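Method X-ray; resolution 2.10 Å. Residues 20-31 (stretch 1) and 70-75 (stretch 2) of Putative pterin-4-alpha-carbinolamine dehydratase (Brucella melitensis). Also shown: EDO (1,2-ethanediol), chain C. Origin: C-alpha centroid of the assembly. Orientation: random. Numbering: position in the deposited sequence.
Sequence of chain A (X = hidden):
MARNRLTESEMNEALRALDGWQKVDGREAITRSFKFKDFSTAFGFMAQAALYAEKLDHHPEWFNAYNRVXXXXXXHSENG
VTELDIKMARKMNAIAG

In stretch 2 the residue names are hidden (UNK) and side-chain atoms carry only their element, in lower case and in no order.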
# COMPACT_ATOMS: atom_id res chain seq x y z
N GLY A 20 2.10 9.38 -4.72
CA GLY A 20 2.94 8.32 -5.27
C GLY A 20 2.23 7.01 -5.60
O GLY A 20 2.83 6.13 -6.22
N TRP A 21 0.96 6.88 -5.20
CA TRP A 21 0.20 5.65 -5.45
C TRP A 21 -0.59 5.73 -6.76
O TRP A 21 -1.13 6.79 -7.12
CB TRP A 21 -0.74 5.34 -4.28
CG TRP A 21 -0.01 4.92 -3.04
CD1 TRP A 21 0.53 5.74 -2.09
CD2 TRP A 21 0.26 3.58 -2.61
NE1 TRP A 21 1.13 4.99 -1.10
CE2 TRP A 21 0.97 3.66 -1.39
CE3 TRP A 21 -0.02 2.31 -3.14
CZ2 TRP A 21 1.40 2.53 -0.70
CZ3 TRP A 21 0.40 1.19 -2.45
CH2 TRP A 21 1.11 1.31 -1.24
N GLN A 22 -0.64 4.60 -7.46
CA GLN A 22 -1.37 4.50 -8.73
C GLN A 22 -2.11 3.17 -8.79
O GLN A 22 -1.75 2.22 -8.11
CB GLN A 22 -0.40 4.59 -9.92
CG GLN A 22 0.53 5.81 -9.90
CD GLN A 22 1.61 5.74 -10.98
OE1 GLN A 22 1.57 4.89 -11.87
NE2 GLN A 22 2.59 6.64 -10.89
N LYS A 23 -3.14 3.11 -9.63
CA LYS A 23 -3.81 1.85 -9.90
C LYS A 23 -2.87 0.96 -10.71
O LYS A 23 -2.19 1.44 -11.61
CB LYS A 23 -5.10 2.07 -10.70
CG LYS A 23 -5.86 0.78 -10.99
CD LYS A 23 -7.12 1.02 -11.82
CE LYS A 23 -7.80 -0.30 -12.16
NZ LYS A 23 -6.88 -1.22 -12.90
N VAL A 24 -2.83 -0.32 -10.38
CA VAL A 24 -2.03 -1.27 -11.15
C VAL A 24 -2.71 -1.50 -12.49
O VAL A 24 -3.91 -1.75 -12.56
CB VAL A 24 -1.83 -2.60 -10.41
CG1 VAL A 24 -1.12 -3.62 -11.32
CG2 VAL A 24 -1.04 -2.37 -9.14
N ASP A 25 -1.93 -1.38 -13.56
CA ASP A 25 -2.42 -1.53 -14.92
C ASP A 25 -3.04 -2.91 -15.11
O ASP A 25 -2.37 -3.92 -14.95
CB ASP A 25 -1.27 -1.32 -15.91
CG ASP A 25 -1.73 -0.98 -17.30
OD1 ASP A 25 -2.94 -1.13 -17.61
OD2 ASP A 25 -0.87 -0.55 -18.10
N GLY A 26 -4.34 -2.94 -15.43
CA GLY A 26 -5.06 -4.20 -15.64
C GLY A 26 -5.42 -4.98 -14.38
O GLY A 26 -5.87 -6.12 -14.46
N ARG A 27 -5.23 -4.37 -13.21
CA ARG A 27 -5.44 -5.08 -11.94
C ARG A 27 -6.22 -4.25 -10.94
O ARG A 27 -6.07 -3.03 -10.89
CB ARG A 27 -4.09 -5.48 -11.33
CG ARG A 27 -3.27 -6.48 -12.14
CD ARG A 27 -3.92 -7.87 -12.19
NE ARG A 27 -4.20 -8.39 -10.85
CZ ARG A 27 -3.32 -9.01 -10.06
NH1 ARG A 27 -2.07 -9.21 -10.45
NH2 ARG A 27 -3.71 -9.42 -8.86
N GLU A 28 -7.05 -4.91 -10.15
CA GLU A 28 -7.77 -4.26 -9.05
C GLU A 28 -6.85 -4.19 -7.84
O GLU A 28 -6.99 -4.95 -6.88
CB GLU A 28 -9.07 -5.00 -8.73
CG GLU A 28 -10.03 -5.11 -9.90
CD GLU A 28 -10.47 -3.77 -10.45
OE1 GLU A 28 -10.75 -2.85 -9.64
OE2 GLU A 28 -10.53 -3.63 -11.68
N ALA A 29 -5.90 -3.27 -7.91
CA ALA A 29 -4.88 -3.12 -6.89
C ALA A 29 -4.21 -1.75 -7.05
O ALA A 29 -4.28 -1.14 -8.12
CB ALA A 29 -3.84 -4.25 -6.99
N ILE A 30 -3.57 -1.28 -5.99
CA ILE A 30 -2.82 -0.02 -6.05
C ILE A 30 -1.36 -0.26 -5.68
O ILE A 30 -1.03 -1.23 -4.98
CB ILE A 30 -3.43 1.07 -5.14
CG1 ILE A 30 -3.43 0.65 -3.66
CG2 ILE A 30 -4.85 1.40 -5.61
CD1 ILE A 30 -3.92 1.74 -2.70
N THR A 31 -0.48 0.61 -6.17
CA THR A 31 0.95 0.38 -6.03
C THR A 31 1.74 1.68 -5.89
O THR A 31 1.37 2.72 -6.44
CB THR A 31 1.50 -0.46 -7.22
OG1 THR A 31 2.83 -0.89 -6.93
CG2 THR A 31 1.47 0.33 -8.53
N UNK A 70 8.94 -1.94 -3.51
CA UNK A 70 7.75 -1.84 -4.35
C UNK A 70 6.60 -2.52 -3.64
O UNK A 70 6.71 -3.69 -3.27
o UNK A 70 9.37 -0.71 -6.39
c UNK A 70 7.98 -2.51 -5.71
c UNK A 70 9.17 -1.93 -6.44
o UNK A 70 9.91 -2.72 -7.07
N UNK A 71 5.49 -1.80 -3.47
CA UNK A 71 4.33 -2.31 -2.74
C UNK A 71 3.10 -2.35 -3.65
O UNK A 71 2.81 -1.38 -4.35
c UNK A 71 2.85 -2.00 -0.72
c UNK A 71 5.24 -1.24 -0.65
c UNK A 71 4.01 -1.41 -1.52
N UNK A 72 2.39 -3.48 -3.62
CA UNK A 72 1.08 -3.62 -4.25
C UNK A 72 0.06 -4.04 -3.19
O UNK A 72 0.31 -4.97 -2.40
o UNK A 72 1.99 -4.26 -6.41
c UNK A 72 1.10 -4.68 -5.37
c UNK A 72 -0.30 -4.89 -5.96
N UNK A 73 -1.08 -3.36 -3.17
CA UNK A 73 -2.13 -3.61 -2.18
C UNK A 73 -3.46 -3.95 -2.86
O UNK A 73 -3.91 -3.23 -3.75
c UNK A 73 -1.10 -1.88 -0.51
c UNK A 73 -2.32 -2.39 -1.28
c UNK A 73 -0.58 -2.92 0.48
c UNK A 73 -1.44 -0.57 0.20
N UNK A 74 -4.06 -5.05 -2.41
CA UNK A 74 -5.43 -5.41 -2.75
C UNK A 74 -5.97 -6.26 -1.60
O UNK A 74 -5.19 -6.79 -0.80
c UNK A 74 -5.48 -6.20 -4.06
N UNK A 75 -7.29 -6.40 -1.52
CA UNK A 75 -7.94 -7.15 -0.45
C UNK A 75 -8.49 -8.44 -1.03
O UNK A 75 -9.44 -8.44 -1.80
c UNK A 75 -9.73 -7.08 1.35
o UNK A 75 -8.57 -5.07 0.63
c UNK A 75 -9.08 -6.33 0.17
C1 EDO C . 4.46 -6.48 -5.75
O1 EDO C . 5.33 -7.27 -6.57
C2 EDO C . 5.13 -5.17 -5.39
O2 EDO C . 4.74 -4.16 -6.33

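Position 70 carries two side-chain carbons, the second bearing two oxygens, which is a short carboxylate. It lies in a strand that begins earlier in the chain, and its side chain makes no contact with stretch 1. One of its oxygens is hydrogen-bonded just outside the two stretches. Two carbons and a forked pair of oxygens make it Asp70.

Position 71 has three side-chain carbons, one attached to CA and carrying the other two. One of the outer carbons sits at the edge of the indole, near its plane, 3.8 Å from Trp21 CH2. This branch at the first carbon, with no oxygen, is valine: the residue is Val71, and the carbon at the ring is CG1. The backbone serves too: Thr31 OG1 donates a hydrogen bond to Val71 O at 2.6 Å, so a side-chain hydroxyl reaches a carbonyl of the neighbouring strand.

Position 72 again branches at the first carbon, but into one oxygen and one carbon. The outer carbon lies 3.7 Å from Ala29 CB and 4.1 Å from Val24 CG2. The pattern is that of threonine, so this is Thr72, and its methyl is CG2. The other branch meets different surroundings: Thr72 OG1 is hydrogen-bonded to O2 of the ethanediol at 2.8 Å. Thr72 pairs with Thr31 without backbone hydrogen bonds between them, their CA atoms 4.4 Å apart and their side chains on the same face of the sheet.

Position 73 shows four carbons forked at the second. One end carbon approaches Trp21 CH2 at 3.5 Å, and CB lies 4.0 Å from Ile30 CG1. The fork makes it Leu73, the end carbon at the indole being CD1; it turns to the opposite face from Thr72.

Position 74 has one side-chain carbon and nothing beyond it. This CB lies 3.4 Å from Glu28 O and 3.9 Å from Ala29 CB, two small side chains meeting beyond the paired strands. It is Ala74.

Position 75 repeats the branch into one oxygen and one carbon. It does not touch stretch 1, and its hydroxyl is hydrogen-bonded elsewhere in the structure. It is Thr75.

The rule of the contact is a short antiparallel ladder with different chemistry on its two faces. Ile30 and Leu73 close a reciprocal backbone pair, Ile30 N to Leu73 O at 3.0 Å and Leu73 N to Ile30 O at 2.8 Å, both nearly straight, which fixes the register. Apolar packing of Ile30 and Leu73 covers one face, with Trp21 reaching Leu73; the other carries the two threonines. There Thr31 adds a side-chain hydrogen bond to the ladder, and the methyl of Thr72 packs against Ala29 and Val24.

Stretch 2 (70-75) DVTLAT
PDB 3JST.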